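Atu0111 protein (Agrobacterium tumefaciens, PDB 2FSQ) is of unknown function but, as a member of the 2H clan with an alpha-beta fold, may be a phosphoesterase-like enzyme. Local coordinates at residues V8-S16 against L195-D203; P39-V50 against I216-K227. All blocks are in the same frame, centred on the assembly; numbering follows the deposited sequence. Where two conformers were deposited one is given.

The two contacts show how distant parts of a sequence are brought together, once at the periphery and once near the centre of a fold. Their segments alternate along the chain: the N-terminal segment 8-16 meets 195-203 in interaction 1, and 39-50 meets 216-227 in interaction 2. Helix 195-212 is followed directly by strand 222-226, yet the contacts lie on opposite sides of the chain's centre. Interaction 1 is centred about 20 Å from it and interaction 2 about 9 Å; their own centres are about 28 Å apart, with nearest atoms about 13 Å. An acetate, probably from the crystallisation liquor, binds beside interaction 1, whereas V46 in interaction 2 touches H84; no active site is established here.

Interaction 1 (V8-S16 against L195-D203); sequences VSKDLDYIS and LPRWQAMLD. With ACY (acetic acid), chain C.
The hydroxyl oxygen of S9 is approached from both segments: the terminal amide of Q199 comes close to it across the contact, while L12 N donates to S9 OG over 3.2 Å at a nearly straight 161°. That second bond makes an ST motif at the head of residues 10-14, whose backbone angles are helical, and L12 points toward helix 195-212. The leucine spreads its two methyl groups along the helix. With CG anti to the backbone N (chi1 174°), L12 CD2 rests 3.4 Å from L195 O and also touches W198 CB, whereas L12 CD1 reaches L202 CD1 at 3.9 Å. This packs the N-terminal tail of the chain against the first two turns of helix 195-212, and P140 from a neighbouring loop touches L12 as well. L195 projects the other way, into the tail, where its CD1 lies 4.0 Å from S16 CB. Closer to the chain terminus V8 leans on the beginning of the helix, its CG2 3.6 Å from L195 CB and also against the ring of P196. On the outward side of the same helix R197 holds an acetate at the edge of its guanidinium plane: R197 NE donates to acetate O over 3.0 Å (173°) and R197 NH2 to OXT over 2.9 Å, while E71 pairs with R197 NH1 and accepts from W198 NE1.

Interaction 2 (P39-V50 against I216-K227); sequences PEPGNTVVCHLV and IQMRPPAFCEFK
F226 lays its ring over G42 in a tightly packed part of the contact. Its CG lies between the backbone N and the carbonyl carbon (chi1 56°), which folds the ring back across the neighbouring strand; G42 CA stands 3.8 Å from the ring centroid in a CH-pi contact. E40 O meets the ring edge, 3.2 Å from F226 CE1, and T44 CG2 reaches the edge too. Along the strands, paired bonds join the antiparallel hydrogen-bonded pairs G42/F226, T44/C224 and V46/A222, the shortest being C224 N to T44 O at 2.7 Å. On the other face F223 runs obliquely past N43, its CE1 3.7 Å from N43 CB, and helix 111-121 covers both through T115 and Y118.

Past the prolines 220-221 the pairing becomes looser and wetter. R219 N still bonds H48 O at 2.8 Å, but the R219 side chain, modelled in two conformers, is less certain: in one of them its guanidinium stacks on the H48 ring with planes 22° apart, NE makes a bent bond to L49 O (136°), and E234 pairs with NH1. One water joins L49 O to R219 NH2, and another bridges two backbone atoms, Q217 O and V50 N.

These are the two middle strands of a four-stranded antiparallel sheet, and they run antiparallel with a marked twist. V46 touches H84, which opens an H-x-T sequence on strand 84-92, consistent with the 2H phosphoesterase fold.

Interaction 1 (V8-S16 against L195-D203)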
loop_
_atom_site.group_PDB
_atom_site.type_symbol
_atom_site.label_atom_id
_atom_site.label_comp_id
_atom_site.label_asym_id
_atom_site.label_seq_id
_atom_site.Cartn_x
_atom_site.Cartn_y
_atom_site.Cartn_z
ATOM N N VAL A 8 -20.555 12.095 6.800
ATOM C CA VAL A 8 -19.795 10.916 6.275
ATOM C C VAL A 8 -19.445 11.168 4.812
ATOM O O VAL A 8 -20.339 11.357 3.978
ATOM C CB VAL A 8 -20.626 9.623 6.380
ATOM C CG1 VAL A 8 -19.847 8.429 5.837
ATOM C CG2 VAL A 8 -21.046 9.374 7.817
ATOM N N SER A 9 -18.147 11.155 4.504
ATOM C CA SER A 9 -17.677 11.406 3.141
ATOM C C SER A 9 -18.032 10.252 2.225
ATOM O O SER A 9 -18.265 9.131 2.683
ATOM C CB SER A 9 -16.160 11.664 3.100
ATOM O OG SER A 9 -15.422 10.493 3.430
ATOM N N LYS A 10 -18.087 10.541 0.928
ATOM C CA LYS A 10 -18.280 9.509 -0.090
ATOM C C LYS A 10 -17.212 8.420 0.056
ATOM O O LYS A 10 -17.510 7.234 -0.030
ATOM C CB LYS A 10 -18.238 10.117 -1.502
ATOM C CG LYS A 10 -19.226 11.269 -1.752
ATOM C CD LYS A 10 -20.536 10.784 -2.359
ATOM C CE LYS A 10 -21.320 11.940 -2.979
ATOM N NZ LYS A 10 -22.443 11.488 -3.876
ATOM N N ASP A 11 -15.977 8.842 0.308
ATOM C CA ASP A 11 -14.847 7.925 0.457
ATOM C C ASP A 11 -14.986 6.921 1.630
ATOM O O ASP A 11 -14.723 5.723 1.465
ATOM C CB ASP A 11 -13.553 8.745 0.551
ATOM C CG ASP A 11 -12.347 7.898 0.858
ATOM O OD1 ASP A 11 -12.266 7.400 1.996
ATOM O OD2 ASP A 11 -11.481 7.739 -0.034
ATOM N N LEU A 12 -15.403 7.400 2.802
ATOM C CA LEU A 12 -15.581 6.531 3.978
ATOM C C LEU A 12 -16.777 5.575 3.855
ATOM O O LEU A 12 -16.732 4.443 4.349
ATOM C CB LEU A 12 -15.718 7.370 5.255
ATOM C CG LEU A 12 -16.060 6.649 6.563
ATOM C CD1 LEU A 12 -14.976 5.676 6.965
ATOM C CD2 LEU A 12 -16.287 7.644 7.675
ATOM N N ASP A 13 -17.839 6.033 3.197
ATOM C CA ASP A 13 -19.063 5.248 3.011
ATOM C C ASP A 13 -18.854 3.960 2.201
ATOM O O ASP A 13 -19.712 3.085 2.208
ATOM C CB ASP A 13 -20.138 6.099 2.328
ATOM C CG ASP A 13 -21.544 5.690 2.721
ATOM O OD1 ASP A 13 -21.943 5.972 3.871
ATOM O OD2 ASP A 13 -22.251 5.090 1.880
ATOM N N TYR A 14 -17.727 3.847 1.496
ATOM C CA TYR A 14 -17.415 2.616 0.757
ATOM C C TYR A 14 -17.446 1.355 1.652
ATOM O O TYR A 14 -17.831 0.252 1.229
ATOM C CB TYR A 14 -16.045 2.726 0.068
ATOM C CG TYR A 14 -15.588 1.396 -0.499
ATOM C CD1 TYR A 14 -16.147 0.891 -1.679
ATOM C CD2 TYR A 14 -14.637 0.618 0.170
ATOM C CE1 TYR A 14 -15.751 -0.353 -2.185
ATOM C CE2 TYR A 14 -14.234 -0.620 -0.333
ATOM C CZ TYR A 14 -14.798 -1.095 -1.505
ATOM O OH TYR A 14 -14.396 -2.317 -1.995
ATOM N N ILE A 15 -17.025 1.521 2.898
ATOM C CA ILE A 15 -16.855 0.373 3.790
ATOM C C ILE A 15 -18.113 0.010 4.586
ATOM O O ILE A 15 -18.092 -0.879 5.443
ATOM C CB ILE A 15 -15.663 0.580 4.731
ATOM C CG1 ILE A 15 -15.964 1.707 5.730
ATOM C CG2 ILE A 15 -14.386 0.811 3.904
ATOM C CD1 ILE A 15 -15.032 1.763 6.906
ATOM N N SER A 16 -19.206 0.701 4.300
ATOM C CA SER A 16 -20.475 0.422 4.936
ATOM C C SER A 16 -21.027 -0.933 4.516
ATOM O O SER A 16 -20.876 -1.340 3.358
ATOM C CB SER A 16 -21.483 1.503 4.563
ATOM O OG SER A 16 -22.739 1.210 5.151
ATOM N N LEU A 195 -20.268 5.578 11.378
ATOM C CA LEU A 195 -19.540 6.320 10.345
ATOM C C LEU A 195 -19.344 7.807 10.644
ATOM O O LEU A 195 -18.258 8.323 10.391
ATOM C CB LEU A 195 -20.132 6.067 8.953
ATOM C CG LEU A 195 -20.101 4.596 8.524
ATOM C CD1 LEU A 195 -20.703 4.449 7.128
ATOM C CD2 LEU A 195 -18.692 4.001 8.572
ATOM N N PRO A 196 -20.383 8.513 11.138
ATOM C CA PRO A 196 -20.113 9.926 11.450
ATOM C C PRO A 196 -18.975 10.124 12.461
ATOM O O PRO A 196 -18.173 11.057 12.328
ATOM C CB PRO A 196 -21.457 10.424 12.009
ATOM C CG PRO A 196 -22.485 9.535 11.317
ATOM C CD PRO A 196 -21.809 8.170 11.334
ATOM N N ARG A 197 -18.854 9.234 13.433
ATOM C CA ARG A 197 -17.753 9.321 14.379
ATOM C C ARG A 197 -16.397 9.082 13.684
ATOM O O ARG A 197 -15.445 9.838 13.892
ATOM C CB ARG A 197 -17.975 8.324 15.534
ATOM C CG ARG A 197 -16.720 8.037 16.348
ATOM C CD ARG A 197 -16.937 7.305 17.677
ATOM N NE ARG A 197 -17.859 6.194 17.558
ATOM C CZ ARG A 197 -17.506 4.966 17.175
ATOM N NH1 ARG A 197 -16.240 4.686 16.866
ATOM N NH2 ARG A 197 -18.431 4.018 17.072
ATOM N N TRP A 198 -16.306 8.037 12.862
ATOM C CA TRP A 198 -15.083 7.826 12.096
ATOM C C TRP A 198 -14.764 9.039 11.230
ATOM O O TRP A 198 -13.614 9.448 11.158
ATOM C CB TRP A 198 -15.165 6.551 11.255
ATOM C CG TRP A 198 -14.726 5.355 12.026
ATOM C CD1 TRP A 198 -15.482 4.604 12.891
ATOM C CD2 TRP A 198 -13.421 4.760 12.015
ATOM N NE1 TRP A 198 -14.719 3.584 13.428
ATOM C CE2 TRP A 198 -13.447 3.666 12.916
ATOM C CE3 TRP A 198 -12.219 5.069 11.360
ATOM C CZ2 TRP A 198 -12.330 2.842 13.132
ATOM C CZ3 TRP A 198 -11.101 4.252 11.589
ATOM C CH2 TRP A 198 -11.167 3.163 12.481
ATOM N N GLN A 199 -15.760 9.602 10.556
ATOM C CA GLN A 199 -15.467 10.762 9.709
ATOM C C GLN A 199 -14.898 11.921 10.521
ATOM O O GLN A 199 -13.944 12.592 10.094
ATOM C CB GLN A 199 -16.682 11.243 8.941
ATOM C CG GLN A 199 -16.286 12.300 7.897
ATOM C CD GLN A 199 -15.309 11.757 6.863
ATOM O OE1 GLN A 199 -14.162 12.254 6.699
ATOM N NE2 GLN A 199 -15.743 10.728 6.170
ATOM N N ALA A 200 -15.475 12.167 11.690
ATOM C CA ALA A 200 -14.997 13.269 12.492
ATOM C C ALA A 200 -13.547 13.027 12.920
ATOM O O ALA A 200 -12.714 13.943 12.861
ATOM C CB ALA A 200 -15.903 13.451 13.703
HETATM N N MSE A 201 -13.232 11.795 13.326
HETATM C CA MSE A 201 -11.875 11.470 13.724
HETATM C C MSE A 201 -10.921 11.535 12.531
HETATM O O MSE A 201 -9.811 12.060 12.660
HETATM C CB MSE A 201 -11.807 10.096 14.399
HETATM C CG MSE A 201 -10.396 9.670 14.804
HETATM SE SE MSE A 201 -9.353 8.794 13.397
HETATM C CE MSE A 201 -10.271 7.070 13.416
ATOM N N LEU A 202 -11.344 11.023 11.372
ATOM C CA LEU A 202 -10.454 11.021 10.190
ATOM C C LEU A 202 -10.123 12.461 9.783
ATOM O O LEU A 202 -8.995 12.771 9.425
ATOM C CB LEU A 202 -11.098 10.269 9.023
ATOM C CG LEU A 202 -11.223 8.762 9.279
ATOM C CD1 LEU A 202 -12.212 8.117 8.313
ATOM C CD2 LEU A 202 -9.871 8.067 9.182
ATOM N N ASP A 203 -11.114 13.344 9.891
ATOM C CA ASP A 203 -10.915 14.752 9.542
ATOM C C ASP A 203 -9.889 15.367 10.480
ATOM O O ASP A 203 -8.931 16.028 10.044
ATOM C CB ASP A 203 -12.234 15.527 9.650
ATOM C CG ASP A 203 -13.205 15.219 8.523
ATOM O OD1 ASP A 203 -12.801 14.589 7.521
ATOM O OD2 ASP A 203 -14.396 15.603 8.661
HETATM C C ACY C . -21.567 5.939 17.426
HETATM O O ACY C . -20.746 6.725 17.960
HETATM O OXT ACY C . -21.243 4.831 16.957
HETATM C CH3 ACY C . -23.016 6.321 17.320
#

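Interaction 2 (P39-V50 against I216-K227)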
loop_
_atom_site.group_PDB
_atom_site.type_symbol
_atom_site.label_atom_id
_atom_site.label_comp_id
_atom_site.label_asym_id
_atom_site.label_seq_id
_atom_site.Cartn_x
_atom_site.Cartn_y
_atom_site.Cartn_z
ATOM N N PRO A 39 -0.321 -16.734 4.609
ATOM C CA PRO A 39 0.716 -16.857 3.580
ATOM C C PRO A 39 0.186 -16.476 2.199
ATOM O O PRO A 39 -0.820 -17.023 1.735
ATOM C CB PRO A 39 1.067 -18.348 3.599
ATOM C CG PRO A 39 0.589 -18.831 4.915
ATOM C CD PRO A 39 -0.578 -18.011 5.299
ATOM N N GLU A 40 0.860 -15.531 1.559
ATOM C CA GLU A 40 0.438 -14.996 0.262
ATOM C C GLU A 40 1.678 -14.376 -0.417
ATOM O O GLU A 40 1.785 -13.147 -0.522
ATOM C CB GLU A 40 -0.673 -13.949 0.472
ATOM C CG GLU A 40 -1.402 -13.588 -0.815
ATOM C CD GLU A 40 -2.397 -12.432 -0.647
ATOM O OE1 GLU A 40 -3.103 -12.109 -1.628
ATOM O OE2 GLU A 40 -2.457 -11.832 0.449
ATOM N N PRO A 41 2.652 -15.222 -0.812
ATOM C CA PRO A 41 3.955 -14.666 -1.199
ATOM C C PRO A 41 3.968 -13.934 -2.523
ATOM O O PRO A 41 3.223 -14.266 -3.435
ATOM C CB PRO A 41 4.881 -15.886 -1.283
ATOM C CG PRO A 41 4.109 -17.012 -0.665
ATOM C CD PRO A 41 2.659 -16.698 -0.774
ATOM N N GLY A 42 4.856 -12.954 -2.619
ATOM C CA GLY A 42 4.976 -12.178 -3.840
ATOM C C GLY A 42 6.207 -11.309 -3.805
ATOM O O GLY A 42 7.090 -11.478 -2.945
ATOM N N ASN A 43 6.252 -10.360 -4.732
ATOM C CA ASN A 43 7.301 -9.369 -4.754
ATOM C C ASN A 43 6.705 -8.030 -5.196
ATOM O O ASN A 43 5.540 -7.977 -5.610
ATOM C CB ASN A 43 8.494 -9.830 -5.609
ATOM C CG ASN A 43 8.105 -10.213 -7.023
ATOM O OD1 ASN A 43 7.391 -9.485 -7.705
ATOM N ND2 ASN A 43 8.629 -11.344 -7.492
ATOM N N THR A 44 7.468 -6.950 -5.044
ATOM C CA THR A 44 6.894 -5.616 -5.176
ATOM C C THR A 44 7.993 -4.570 -5.105
ATOM O O THR A 44 9.084 -4.868 -4.624
ATOM C CB THR A 44 5.858 -5.364 -4.052
ATOM O OG1 THR A 44 5.234 -4.090 -4.227
ATOM C CG2 THR A 44 6.494 -5.414 -2.680
ATOM N N VAL A 45 7.701 -3.355 -5.574
ATOM C CA VAL A 45 8.581 -2.220 -5.346
ATOM C C VAL A 45 7.878 -1.263 -4.379
ATOM O O VAL A 45 6.779 -0.766 -4.661
ATOM C CB VAL A 45 8.931 -1.466 -6.629
ATOM C CG1 VAL A 45 9.908 -0.318 -6.292
ATOM C CG2 VAL A 45 9.565 -2.417 -7.647
ATOM N N VAL A 46 8.526 -1.001 -3.241
ATOM C CA VAL A 46 7.914 -0.140 -2.231
ATOM C C VAL A 46 8.929 0.816 -1.632
ATOM O O VAL A 46 10.129 0.582 -1.740
ATOM C CB VAL A 46 7.284 -0.971 -1.054
ATOM C CG1 VAL A 46 6.440 -2.096 -1.571
ATOM C CG2 VAL A 46 8.342 -1.501 -0.093
ATOM N N CYS A 47 8.419 1.871 -0.998
ATOM C CA CYS A 47 9.215 2.776 -0.158
ATOM C C CYS A 47 8.788 2.590 1.287
ATOM O O CYS A 47 7.650 2.925 1.643
ATOM C CB CYS A 47 8.955 4.231 -0.546
ATOM S SG CYS A 47 9.492 4.688 -2.205
ATOM N N HIS A 48 9.676 2.063 2.134
ATOM C CA HIS A 48 9.370 1.964 3.554
ATOM C C HIS A 48 9.475 3.352 4.200
ATOM O O HIS A 48 10.081 4.259 3.635
ATOM C CB HIS A 48 10.342 1.031 4.268
ATOM C CG HIS A 48 10.039 -0.428 4.097
ATOM N ND1 HIS A 48 10.570 -1.175 3.071
ATOM C CD2 HIS A 48 9.296 -1.282 4.841
ATOM C CE1 HIS A 48 10.155 -2.429 3.177
ATOM N NE2 HIS A 48 9.382 -2.521 4.244
ATOM N N LEU A 49 8.888 3.516 5.381
ATOM C CA LEU A 49 9.179 4.696 6.209
ATOM C C LEU A 49 10.596 4.596 6.769
ATOM O O LEU A 49 11.213 3.525 6.765
ATOM C CB LEU A 49 8.167 4.820 7.343
ATOM C CG LEU A 49 6.700 4.890 6.930
ATOM C CD1 LEU A 49 5.798 5.037 8.138
ATOM C CD2 LEU A 49 6.453 6.039 5.944
ATOM N N VAL A 50 11.121 5.727 7.219
ATOM C CA VAL A 50 12.405 5.767 7.902
ATOM C C VAL A 50 12.173 5.562 9.412
ATOM O O VAL A 50 11.518 6.372 10.067
ATOM C CB VAL A 50 13.135 7.089 7.614
ATOM C CG1 VAL A 50 14.427 7.174 8.414
ATOM C CG2 VAL A 50 13.420 7.234 6.120
ATOM N N ILE A 216 5.933 13.114 3.500
ATOM C CA ILE A 216 6.051 11.807 4.117
ATOM C C ILE A 216 7.450 11.305 3.810
ATOM O O ILE A 216 7.713 10.797 2.714
ATOM C CB ILE A 216 4.953 10.843 3.606
ATOM C CG1 ILE A 216 3.560 11.431 3.881
ATOM C CG2 ILE A 216 5.103 9.465 4.254
ATOM C CD1 ILE A 216 3.303 11.854 5.318
ATOM N N GLN A 217 8.355 11.471 4.771
ATOM C CA GLN A 217 9.705 10.997 4.561
ATOM C C GLN A 217 9.701 9.486 4.356
ATOM O O GLN A 217 9.062 8.759 5.121
ATOM C CB GLN A 217 10.590 11.348 5.745
ATOM C CG GLN A 217 12.056 11.074 5.453
ATOM C CD GLN A 217 12.936 11.120 6.673
ATOM O OE1 GLN A 217 12.501 11.451 7.764
ATOM N NE2 GLN A 217 14.200 10.766 6.488
HETATM N N MSE A 218 10.429 9.018 3.342
HETATM C CA MSE A 218 10.519 7.578 3.071
HETATM C C MSE A 218 11.897 7.170 2.586
HETATM O O MSE A 218 12.737 8.011 2.245
HETATM C CB MSE A 218 9.451 7.141 2.060
HETATM C CG MSE A 218 8.055 7.242 2.613
HETATM SE SE MSE A 218 6.680 6.752 1.338
HETATM C CE MSE A 218 6.774 8.316 0.184
ATOM N N ARG A 219 12.134 5.866 2.593
ATOM C CA ARG A 219 13.342 5.322 2.002
ATOM C C ARG A 219 13.206 5.384 0.476
ATOM O O ARG A 219 12.093 5.472 -0.045
ATOM C CB ARG A 219 13.520 3.855 2.412
ATOM C CG ARG A 219 13.297 3.511 3.884
ATOM C CD ARG A 219 13.785 2.084 4.129
ATOM N NE ARG A 219 13.394 1.558 5.437
ATOM C CZ ARG A 219 13.330 0.261 5.732
ATOM N NH1 ARG A 219 13.638 -0.656 4.821
ATOM N NH2 ARG A 219 12.955 -0.129 6.942
ATOM N N PRO A 220 14.331 5.303 -0.252
ATOM C CA PRO A 220 14.261 5.175 -1.715
ATOM C C PRO A 220 13.489 3.906 -2.132
ATOM O O PRO A 220 13.423 2.936 -1.368
ATOM C CB PRO A 220 15.723 5.039 -2.137
ATOM C CG PRO A 220 16.509 5.549 -0.998
ATOM C CD PRO A 220 15.725 5.349 0.242
ATOM N N PRO A 221 12.926 3.911 -3.340
ATOM C CA PRO A 221 12.192 2.713 -3.773
ATOM C C PRO A 221 13.092 1.482 -3.785
ATOM O O PRO A 221 14.279 1.575 -4.125
ATOM C CB PRO A 221 11.774 3.056 -5.207
ATOM C CG PRO A 221 11.781 4.559 -5.256
ATOM C CD PRO A 221 12.938 4.966 -4.368
ATOM N N ALA A 222 12.523 0.340 -3.421
ATOM C CA ALA A 222 13.265 -0.899 -3.368
ATOM C C ALA A 222 12.405 -2.050 -3.853
ATOM O O ALA A 222 11.234 -2.152 -3.481
ATOM C CB ALA A 222 13.741 -1.167 -1.926
ATOM N N PHE A 223 13.017 -2.937 -4.635
ATOM C CA PHE A 223 12.381 -4.193 -5.017
ATOM C C PHE A 223 12.502 -5.158 -3.835
ATOM O O PHE A 223 13.614 -5.386 -3.319
ATOM C CB PHE A 223 13.035 -4.765 -6.287
ATOM C CG PHE A 223 12.486 -6.101 -6.705
ATOM C CD1 PHE A 223 11.145 -6.246 -7.046
ATOM C CD2 PHE A 223 13.310 -7.213 -6.760
ATOM C CE1 PHE A 223 10.630 -7.467 -7.425
ATOM C CE2 PHE A 223 12.806 -8.442 -7.149
ATOM C CZ PHE A 223 11.469 -8.569 -7.491
ATOM N N CYS A 224 11.362 -5.707 -3.406
ATOM C CA CYS A 224 11.256 -6.496 -2.185
ATOM C C CYS A 224 10.548 -7.801 -2.456
ATOM O O CYS A 224 9.773 -7.919 -3.426
ATOM C CB CYS A 224 10.425 -5.774 -1.115
ATOM S SG CYS A 224 11.096 -4.190 -0.565
ATOM N N GLU A 225 10.784 -8.774 -1.586
ATOM C CA GLU A 225 9.942 -9.971 -1.545
ATOM C C GLU A 225 9.212 -10.065 -0.208
ATOM O O GLU A 225 9.670 -9.512 0.801
ATOM C CB GLU A 225 10.765 -11.244 -1.807
ATOM C CG GLU A 225 11.735 -11.547 -0.683
ATOM C CD GLU A 225 12.648 -12.721 -0.953
ATOM O OE1 GLU A 225 12.630 -13.281 -2.077
ATOM O OE2 GLU A 225 13.409 -13.054 -0.022
ATOM N N PHE A 226 8.093 -10.785 -0.184
ATOM C CA PHE A 226 7.326 -10.955 1.036
ATOM C C PHE A 226 6.657 -12.320 1.068
ATOM O O PHE A 226 6.319 -12.852 -0.001
ATOM C CB PHE A 226 6.275 -9.852 1.196
ATOM C CG PHE A 226 5.317 -9.741 0.022
ATOM C CD1 PHE A 226 4.148 -10.498 -0.013
ATOM C CD2 PHE A 226 5.590 -8.869 -1.036
ATOM C CE1 PHE A 226 3.251 -10.400 -1.102
ATOM C CE2 PHE A 226 4.718 -8.764 -2.127
ATOM C CZ PHE A 226 3.535 -9.506 -2.158
ATOM N N LYS A 227 6.470 -12.859 2.270
ATOM C CA LYS A 227 5.678 -14.075 2.480
ATOM C C LYS A 227 4.211 -13.723 2.692
ATOM O O LYS A 227 3.315 -14.465 2.309
ATOM C CB LYS A 227 6.203 -14.852 3.700
ATOM C CG LYS A 227 5.331 -16.046 4.118
ATOM C CD LYS A 227 6.019 -16.979 5.124
ATOM C CE LYS A 227 5.723 -18.462 4.786
ATOM N NZ LYS A 227 6.541 -19.483 5.572
HETATM O O HOH W 1 10.954 1.349 8.411
HETATM O O HOH W 2 9.381 7.926 7.627
#